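Local coordinates for phiAB6 tailspike (Unidentified phage, PDB 5JS4), which probably recognises and fragments the exopolysaccharide of Acinetobacter baumannii as the trimeric, beta-helical tailspike of a bacteriophage, at residues 578-583 with 594-599; 608-613 with 623-628; 651-656 with 714-719. All coordinates share one frame; numbering follows the deposited sequence.

Interaction 1: 578-583 with 594-599; sequences AQYLAS and GTYNHG
The Tyr580 ring takes the imidazole of His598 on one face: CE1 of His598 sits 3.7 Å from Tyr580 CG, displaced toward the rim, and the two planes stand at 77°, a T-shaped pair in which the histidine supplies the edge. One face of that same imidazole is in turn covered by Tyr596, whose CD1 lies over its centre. Between the two tyrosines the fit is oblique, with Tyr596 CB 3.5 Å from Tyr580 OH and the phenol rings inclined by 46°. CG anti to the backbone N points the Tyr580 ring at strand 594-597, where it reaches both partners. The two segments belong to the arms of a beta hairpin, strands 579-586 and 591-597, and diverge away from its turn: the N-to-C directions of strand segments 579-583 and 594-597 are 135° apart. The aromatic cluster fills the widening end, where Tyr580, Tyr596 and His598 line a pocket holding a malonic acid, probably from the crystallisation liquor. Both imidazole nitrogens of His598 have partners, ND1 with Lys588 of the second subunit and NE2 with the malonic acid. Nearer the turn, Gly594 N donates to Ser583 O over 2.9 Å. Ala582 CB packs on Gly594 O at 3.3 Å, and that oxygen has its polar partner in another chain, accepting from Tyr586 OH of the second subunit.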
loop_
_atom_site.group_PDB
_atom_site.type_symbol
_atom_site.label_atom_id
_atom_site.label_comp_id
_atom_site.label_asym_id
_atom_site.label_seq_id
_atom_site.Cartn_x
_atom_site.Cartn_y
_atom_site.Cartn_z
ATOM N N ALA A 578 31.240 22.216 1.948
ATOM C CA ALA A 578 30.431 21.045 1.626
ATOM C C ALA A 578 30.756 19.911 2.591
ATOM O O ALA A 578 31.859 19.849 3.133
ATOM C CB ALA A 578 30.685 20.599 0.195
ATOM N N GLN A 579 29.795 19.016 2.798
ATOM C CA GLN A 579 29.997 17.848 3.654
ATOM C C GLN A 579 31.172 17.015 3.164
ATOM O O GLN A 579 31.297 16.762 1.966
ATOM C CB GLN A 579 28.752 16.968 3.657
ATOM C CG GLN A 579 27.567 17.577 4.378
ATOM C CD GLN A 579 26.344 16.680 4.352
ATOM O OE1 GLN A 579 26.313 15.663 3.653
ATOM N NE2 GLN A 579 25.329 17.051 5.118
ATOM N N TYR A 580 32.028 16.595 4.090
ATOM C CA TYR A 580 33.099 15.666 3.764
ATOM C C TYR A 580 32.777 14.304 4.361
ATOM O O TYR A 580 32.694 14.158 5.582
ATOM C CB TYR A 580 34.460 16.146 4.275
ATOM C CG TYR A 580 35.537 15.127 3.974
ATOM C CD1 TYR A 580 35.950 14.898 2.667
ATOM C CD2 TYR A 580 36.105 14.359 4.987
ATOM C CE1 TYR A 580 36.909 13.945 2.374
ATOM C CE2 TYR A 580 37.069 13.405 4.703
ATOM C CZ TYR A 580 37.466 13.201 3.399
ATOM O OH TYR A 580 38.418 12.253 3.116
ATOM N N LEU A 581 32.596 13.319 3.487
ATOM C CA LEU A 581 32.371 11.935 3.896
ATOM C C LEU A 581 33.696 11.183 3.808
ATOM O O LEU A 581 34.287 11.086 2.736
ATOM C CB LEU A 581 31.302 11.267 3.025
ATOM C CG LEU A 581 29.845 11.490 3.464
ATOM C CD1 LEU A 581 29.452 12.960 3.449
ATOM C CD2 LEU A 581 28.895 10.679 2.594
ATOM N N ALA A 582 34.160 10.678 4.949
ATOM C CA ALA A 582 35.416 9.939 5.035
ATOM C C ALA A 582 35.155 8.455 4.841
ATOM O O ALA A 582 34.097 7.956 5.218
ATOM C CB ALA A 582 36.070 10.179 6.381
ATOM N N SER A 583 36.140 7.756 4.285
ATOM C CA SER A 583 36.020 6.333 3.967
ATOM C C SER A 583 36.825 5.481 4.933
ATOM O O SER A 583 37.959 5.822 5.268
ATOM C CB SER A 583 36.506 6.068 2.541
ATOM O OG SER A 583 35.637 6.662 1.596
ATOM N N GLY A 594 39.391 6.638 7.606
ATOM C CA GLY A 594 39.996 7.758 6.913
ATOM C C GLY A 594 39.637 9.093 7.526
ATOM O O GLY A 594 38.618 9.241 8.206
ATOM N N THR A 595 40.508 10.062 7.292
ATOM C CA THR A 595 40.202 11.453 7.579
ATOM C C THR A 595 40.911 12.320 6.547
ATOM O O THR A 595 41.585 11.808 5.653
ATOM C CB THR A 595 40.562 11.840 9.030
ATOM O OG1 THR A 595 40.166 13.196 9.265
ATOM C CG2 THR A 595 42.047 11.682 9.317
ATOM N N TYR A 596 40.743 13.628 6.657
ATOM C CA TYR A 596 41.365 14.547 5.716
ATOM C C TYR A 596 41.535 15.895 6.385
ATOM O O TYR A 596 40.648 16.355 7.111
ATOM C CB TYR A 596 40.516 14.692 4.449
ATOM C CG TYR A 596 41.279 15.273 3.285
ATOM C CD1 TYR A 596 41.333 16.645 3.078
ATOM C CD2 TYR A 596 41.960 14.447 2.400
ATOM C CE1 TYR A 596 42.043 17.178 2.014
ATOM C CE2 TYR A 596 42.671 14.969 1.334
ATOM C CZ TYR A 596 42.709 16.334 1.145
ATOM O OH TYR A 596 43.419 16.852 0.082
ATOM N N ASN A 597 42.688 16.507 6.149
ATOM C CA ASN A 597 42.970 17.842 6.635
ATOM C C ASN A 597 42.854 18.793 5.458
ATOM O O ASN A 597 43.716 18.806 4.585
ATOM C CB ASN A 597 44.369 17.896 7.249
ATOM C CG ASN A 597 44.596 19.147 8.068
ATOM O OD1 ASN A 597 44.214 20.243 7.657
ATOM N ND2 ASN A 597 45.222 18.994 9.230
ATOM N N HIS A 598 41.770 19.561 5.427
ATOM C CA HIS A 598 41.523 20.498 4.325
ATOM C C HIS A 598 42.307 21.801 4.471
ATOM O O HIS A 598 42.328 22.619 3.548
ATOM C CB HIS A 598 40.026 20.766 4.179
ATOM C CG HIS A 598 39.268 19.599 3.628
ATOM N ND1 HIS A 598 38.631 18.678 4.431
ATOM C CD2 HIS A 598 39.069 19.187 2.356
ATOM C CE1 HIS A 598 38.058 17.761 3.677
ATOM N NE2 HIS A 598 38.312 18.043 2.414
ATOM N N GLY A 599 42.958 21.988 5.614
ATOM C CA GLY A 599 43.881 23.101 5.802
ATOM C C GLY A 599 45.163 22.904 5.008
ATOM O O GLY A 599 45.608 23.808 4.296
#

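Interaction 2: 608-613 with 623-628; sequences APMMLT and NNNGWK
Asn624 ND2 reaches across to the backbone of strand 610-613 and donates to Met611 O, a nearly straight bond of 2.9 Å with an N-H...O angle of 165°. The acceptor lies close to the amide plane of Asn624, yet the donor stands above the carbonyl plane of Met611. An extended first torsion, CG anti to the backbone N (chi1 -174°), carries the amide over. Its other end is also satisfied, since OD1 accepts from Ala605 N of the third subunit. A second, weak bond runs from Asn625 ND2 to the sulfur of Met610, 3.6 Å from ND2 to SD; the same amide nitrogen also donates to Lys588 O.

These asparagines begin a type I' turn, Asn624 to Trp627, which makes 623-628 a tight hairpin. Asn623 OD1 receives Gly626 N on a lone pair at 2.9 Å, bracing the turn from its own strand. Outside the polar core, Met610 sets its sulfur oblique to the Trp627 ring, 5.3 Å from SD to the centroid of the six-membered ring: a Met-aromatic contact. Leu612 straddles the hairpin, CD1 3.7 Å from Asn624 N and CD2 4.0 Å from Trp627 CB. Trp627 NE1 is held by Ala692 O, while the indole meets Phe715 edge-to-face. The contact thus packs the short, weakly bonded strand 623-624 and strand 627-633 against strand 602-615, which has strand 708-715 beside it and the third subunit close by.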
loop_
_atom_site.group_PDB
_atom_site.type_symbol
_atom_site.label_atom_id
_atom_site.label_comp_id
_atom_site.label_asym_id
_atom_site.label_seq_id
_atom_site.Cartn_x
_atom_site.Cartn_y
_atom_site.Cartn_z
ATOM N N ALA A 608 43.372 0.628 13.775
ATOM C CA ALA A 608 43.190 -0.435 14.761
ATOM C C ALA A 608 44.196 -1.533 14.413
ATOM O O ALA A 608 43.926 -2.357 13.547
ATOM C CB ALA A 608 41.764 -0.968 14.729
ATOM N N PRO A 609 45.374 -1.530 15.059
ATOM C CA PRO A 609 46.415 -2.481 14.659
ATOM C C PRO A 609 46.139 -3.907 15.104
ATOM O O PRO A 609 45.329 -4.139 16.002
ATOM C CB PRO A 609 47.659 -1.956 15.380
ATOM C CG PRO A 609 47.116 -1.297 16.600
ATOM C CD PRO A 609 45.820 -0.669 16.170
ATOM N N MET A 610 46.816 -4.857 14.473
ATOM C CA MET A 610 46.897 -6.198 15.028
ATOM C C MET A 610 47.750 -6.133 16.284
ATOM O O MET A 610 48.777 -5.452 16.309
ATOM C CB MET A 610 47.515 -7.174 14.031
ATOM C CG MET A 610 46.583 -7.519 12.887
ATOM S SD MET A 610 47.295 -8.672 11.701
ATOM C CE MET A 610 48.290 -7.578 10.697
ATOM N N MET A 611 47.304 -6.816 17.335
ATOM C CA MET A 611 48.097 -6.962 18.548
ATOM C C MET A 611 48.360 -8.439 18.781
ATOM O O MET A 611 47.506 -9.284 18.516
ATOM C CB MET A 611 47.390 -6.327 19.745
ATOM C CG MET A 611 47.124 -4.846 19.529
ATOM S SD MET A 611 46.526 -3.990 20.995
ATOM C CE MET A 611 48.068 -3.597 21.807
ATOM N N LEU A 612 49.553 -8.737 19.266
ATOM C CA LEU A 612 50.006 -10.114 19.393
ATOM C C LEU A 612 50.992 -10.184 20.540
ATOM O O LEU A 612 51.909 -9.377 20.617
ATOM C CB LEU A 612 50.654 -10.537 18.072
ATOM C CG LEU A 612 51.252 -11.936 17.965
ATOM C CD1 LEU A 612 50.213 -13.017 18.192
ATOM C CD2 LEU A 612 51.884 -12.096 16.591
ATOM N N THR A 613 50.796 -11.141 21.445
ATOM C CA THR A 613 51.626 -11.239 22.635
ATOM C C THR A 613 52.361 -12.578 22.708
ATOM O O THR A 613 51.788 -13.629 22.424
ATOM C CB THR A 613 50.784 -10.945 23.897
ATOM O OG1 THR A 613 50.461 -9.545 23.908
ATOM C CG2 THR A 613 51.528 -11.292 25.178
ATOM N N ASN A 623 48.378 -16.765 18.193
ATOM C CA ASN A 623 48.416 -16.497 16.761
ATOM C C ASN A 623 47.391 -15.429 16.428
ATOM O O ASN A 623 46.234 -15.533 16.831
ATOM C CB ASN A 623 48.132 -17.790 15.987
ATOM C CG ASN A 623 48.261 -17.622 14.481
ATOM O OD1 ASN A 623 47.592 -16.784 13.877
ATOM N ND2 ASN A 623 49.110 -18.441 13.862
ATOM N N ASN A 624 47.825 -14.387 15.720
ATOM C CA ASN A 624 46.905 -13.401 15.175
ATOM C C ASN A 624 47.037 -13.378 13.662
ATOM O O ASN A 624 48.053 -12.941 13.133
ATOM C CB ASN A 624 47.175 -12.007 15.760
ATOM C CG ASN A 624 46.145 -10.975 15.316
ATOM O OD1 ASN A 624 45.405 -11.181 14.360
ATOM N ND2 ASN A 624 46.096 -9.852 16.022
ATOM N N ASN A 625 46.014 -13.883 12.975
ATOM C CA ASN A 625 45.890 -13.703 11.532
ATOM C C ASN A 625 47.005 -14.380 10.736
ATOM O O ASN A 625 47.338 -13.937 9.636
ATOM C CB ASN A 625 45.857 -12.198 11.208
ATOM C CG ASN A 625 45.082 -11.878 9.947
ATOM O OD1 ASN A 625 44.371 -12.722 9.402
ATOM N ND2 ASN A 625 45.204 -10.634 9.485
ATOM N N GLY A 626 47.575 -15.447 11.292
ATOM C CA GLY A 626 48.670 -16.165 10.639
ATOM C C GLY A 626 50.068 -15.774 11.076
ATOM O O GLY A 626 51.043 -16.285 10.527
ATOM N N TRP A 627 50.172 -14.861 12.042
ATOM C CA TRP A 627 51.448 -14.512 12.665
ATOM C C TRP A 627 51.507 -15.013 14.106
ATOM O O TRP A 627 50.508 -14.972 14.824
ATOM C CB TRP A 627 51.678 -12.992 12.649
ATOM C CG TRP A 627 52.151 -12.480 11.326
ATOM C CD1 TRP A 627 53.445 -12.343 10.921
ATOM C CD2 TRP A 627 51.339 -12.049 10.232
ATOM N NE1 TRP A 627 53.493 -11.845 9.641
ATOM C CE2 TRP A 627 52.213 -11.663 9.190
ATOM C CE3 TRP A 627 49.959 -11.955 10.026
ATOM C CZ2 TRP A 627 51.749 -11.186 7.962
ATOM C CZ3 TRP A 627 49.497 -11.481 8.805
ATOM C CH2 TRP A 627 50.395 -11.107 7.786
ATOM N N LYS A 628 52.684 -15.483 14.511
ATOM C CA LYS A 628 52.965 -15.836 15.905
ATOM C C LYS A 628 54.348 -15.322 16.269
ATOM O O LYS A 628 55.136 -14.966 15.387
ATOM C CB LYS A 628 52.889 -17.352 16.129
ATOM C CG LYS A 628 53.940 -18.158 15.387
ATOM C CD LYS A 628 53.876 -19.622 15.791
ATOM C CE LYS A 628 54.910 -20.442 15.051
ATOM N NZ LYS A 628 54.876 -21.864 15.491
#

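Interaction 3: 651-656 with 714-719; sequences NGHIVV and AFTATS
Val655 and Ala714 exchange two backbone hydrogen bonds at the tight end: Val655 N to Ala714 O is 2.8 Å and Ala714 N to Val655 O is 2.7 Å. Their side chains share one face of the sheet. On the other, the non-hydrogen-bonded pair Ile654 and Phe715 touches through Ile654 CG1 and Phe715 CB, 4.2 Å apart, before the phenyl ring turns off to meet Phe694 edge-to-face. This is antiparallel pairing of strand 654-661, outermost in its sheet within the chain, with strand 708-715, the last strand before the C terminus. One more backbone bond, Thr716 N to His653 O (3.0 Å), follows, and side chains then join in. Thr716 OG1, placed between its own backbone N and carbonyl carbon (chi1 66°), accepts a nearly straight bond from His653 N at 2.9 Å and donates its own hydrogen bond to Thr718 O. A water bridges His653 O and Thr716 O. His653 NE2 grips the terminal carboxylate, 2.9 Å to Ser719 O, from above the carboxylate plane; ND1 goes to Thr613 of the second subunit. The carboxylate has further partners in Lys592 and Tyr607. Toward the loose end, Asn651 and Ser719, both partly exposed, meet more lightly: Asn651 ND2 is 3.7 Å from Ser719 CB, and one water links that amide nitrogen to Ser719 OG, while Asn651 OD1 is held by Arg710 of the second subunit.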
loop_
_atom_site.group_PDB
_atom_site.type_symbol
_atom_site.label_atom_id
_atom_site.label_comp_id
_atom_site.label_asym_id
_atom_site.label_seq_id
_atom_site.Cartn_x
_atom_site.Cartn_y
_atom_site.Cartn_z
ATOM N N ASN A 651 54.803 -1.791 3.990
ATOM C CA ASN A 651 55.046 -0.453 4.522
ATOM C C ASN A 651 54.271 -0.196 5.806
ATOM O O ASN A 651 53.662 0.857 5.974
ATOM C CB ASN A 651 54.686 0.598 3.465
ATOM C CG ASN A 651 55.273 1.961 3.767
ATOM O OD1 ASN A 651 56.256 2.080 4.499
ATOM N ND2 ASN A 651 54.686 2.997 3.180
ATOM N N GLY A 652 54.309 -1.175 6.701
ATOM C CA GLY A 652 53.502 -1.156 7.917
ATOM C C GLY A 652 54.081 -0.344 9.056
ATOM O O GLY A 652 55.243 0.051 9.043
ATOM N N HIS A 653 53.241 -0.111 10.059
ATOM C CA HIS A 653 53.635 0.570 11.285
ATOM C C HIS A 653 53.916 -0.489 12.350
ATOM O O HIS A 653 53.216 -1.495 12.407
ATOM C CB HIS A 653 52.498 1.480 11.746
ATOM C CG HIS A 653 52.057 2.475 10.717
ATOM N ND1 HIS A 653 52.811 3.576 10.373
ATOM C CD2 HIS A 653 50.929 2.545 9.973
ATOM C CE1 HIS A 653 52.170 4.275 9.454
ATOM N NE2 HIS A 653 51.026 3.671 9.191
ATOM N N ILE A 654 54.939 -0.273 13.175
ATOM C CA ILE A 654 55.328 -1.264 14.180
ATOM C C ILE A 654 55.568 -0.614 15.531
ATOM O O ILE A 654 56.356 0.322 15.658
ATOM C CB ILE A 654 56.601 -2.046 13.782
ATOM C CG1 ILE A 654 56.366 -2.778 12.462
ATOM C CG2 ILE A 654 56.987 -3.030 14.888
ATOM C CD1 ILE A 654 57.610 -3.421 11.876
ATOM N N VAL A 655 54.886 -1.142 16.540
ATOM C CA VAL A 655 55.063 -0.720 17.914
ATOM C C VAL A 655 55.323 -1.969 18.743
ATOM O O VAL A 655 54.580 -2.942 18.653
ATOM C CB VAL A 655 53.803 0.001 18.429
ATOM C CG1 VAL A 655 53.931 0.319 19.913
ATOM C CG2 VAL A 655 53.554 1.270 17.622
ATOM N N VAL A 656 56.388 -1.953 19.527
ATOM C CA VAL A 656 56.644 -3.033 20.473
ATOM C C VAL A 656 56.216 -2.569 21.858
ATOM O O VAL A 656 56.448 -1.421 22.254
ATOM C CB VAL A 656 58.118 -3.485 20.435
ATOM C CG1 VAL A 656 58.441 -4.455 21.564
ATOM C CG2 VAL A 656 58.416 -4.145 19.098
ATOM N N ALA A 714 52.420 -4.592 18.484
ATOM C CA ALA A 714 51.291 -4.092 17.716
ATOM C C ALA A 714 51.828 -3.673 16.362
ATOM O O ALA A 714 52.853 -3.002 16.283
ATOM C CB ALA A 714 50.633 -2.915 18.419
ATOM N N PHE A 715 51.156 -4.087 15.297
ATOM C CA PHE A 715 51.610 -3.734 13.955
ATOM C C PHE A 715 50.467 -3.694 12.963
ATOM O O PHE A 715 49.385 -4.241 13.209
ATOM C CB PHE A 715 52.726 -4.682 13.482
ATOM C CG PHE A 715 52.285 -6.106 13.255
ATOM C CD1 PHE A 715 52.100 -6.973 14.324
ATOM C CD2 PHE A 715 52.101 -6.594 11.963
ATOM C CE1 PHE A 715 51.712 -8.288 14.115
ATOM C CE2 PHE A 715 51.717 -7.909 11.749
ATOM C CZ PHE A 715 51.521 -8.755 12.825
ATOM N N THR A 716 50.715 -3.013 11.846
ATOM C CA THR A 716 49.765 -2.955 10.749
ATOM C C THR A 716 50.380 -3.592 9.510
ATOM O O THR A 716 51.602 -3.598 9.349
ATOM C CB THR A 716 49.334 -1.516 10.425
ATOM O OG1 THR A 716 50.451 -0.767 9.929
ATOM C CG2 THR A 716 48.768 -0.832 11.659
ATOM N N ALA A 717 49.523 -4.125 8.646
ATOM C CA ALA A 717 49.967 -4.783 7.412
ATOM C C ALA A 717 49.979 -3.820 6.227
ATOM O O ALA A 717 50.439 -4.179 5.145
ATOM C CB ALA A 717 49.095 -5.989 7.110
ATOM N N THR A 718 49.475 -2.605 6.431
ATOM C CA THR A 718 49.589 -1.538 5.440
ATOM C C THR A 718 49.953 -0.241 6.139
ATOM O O THR A 718 49.863 -0.135 7.366
ATOM C CB THR A 718 48.285 -1.298 4.649
ATOM O OG1 THR A 718 47.323 -0.635 5.484
ATOM C CG2 THR A 718 47.709 -2.597 4.114
ATOM N N SER A 719 50.344 0.751 5.348
ATOM C CA SER A 719 50.597 2.081 5.870
ATOM C C SER A 719 49.288 2.770 6.231
ATOM O O SER A 719 49.331 3.851 6.821
ATOM C CB SER A 719 51.347 2.927 4.845
ATOM O OG SER A 719 50.537 3.175 3.710
ATOM O OXT SER A 719 48.184 2.285 5.942
HETATM O O HOH W 1 52.349 2.275 1.407
HETATM O O HOH W 2 54.222 -3.629 10.280
#

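In the fold
From the N terminus the chain passes through the parallel strands of the beta-helix before it reaches these three contacts, all in the C-terminal part. Interaction 1 closes first, over the ten residues of a hairpin. Interaction 2 follows in series, its nine-residue loop leading from strand 602-615 into the next hairpin. Interaction 3 closes last, over 57 residues, and brings the chain end back; none of the loops cross. All three reach the same six-stranded antiparallel sheet. Interactions 2 and 3 touch directly where Met610 meets Phe715, whereas interaction 1 stays about 9 and 10 Å from them, nearest atoms. Every contact also borders another subunit of the trimer.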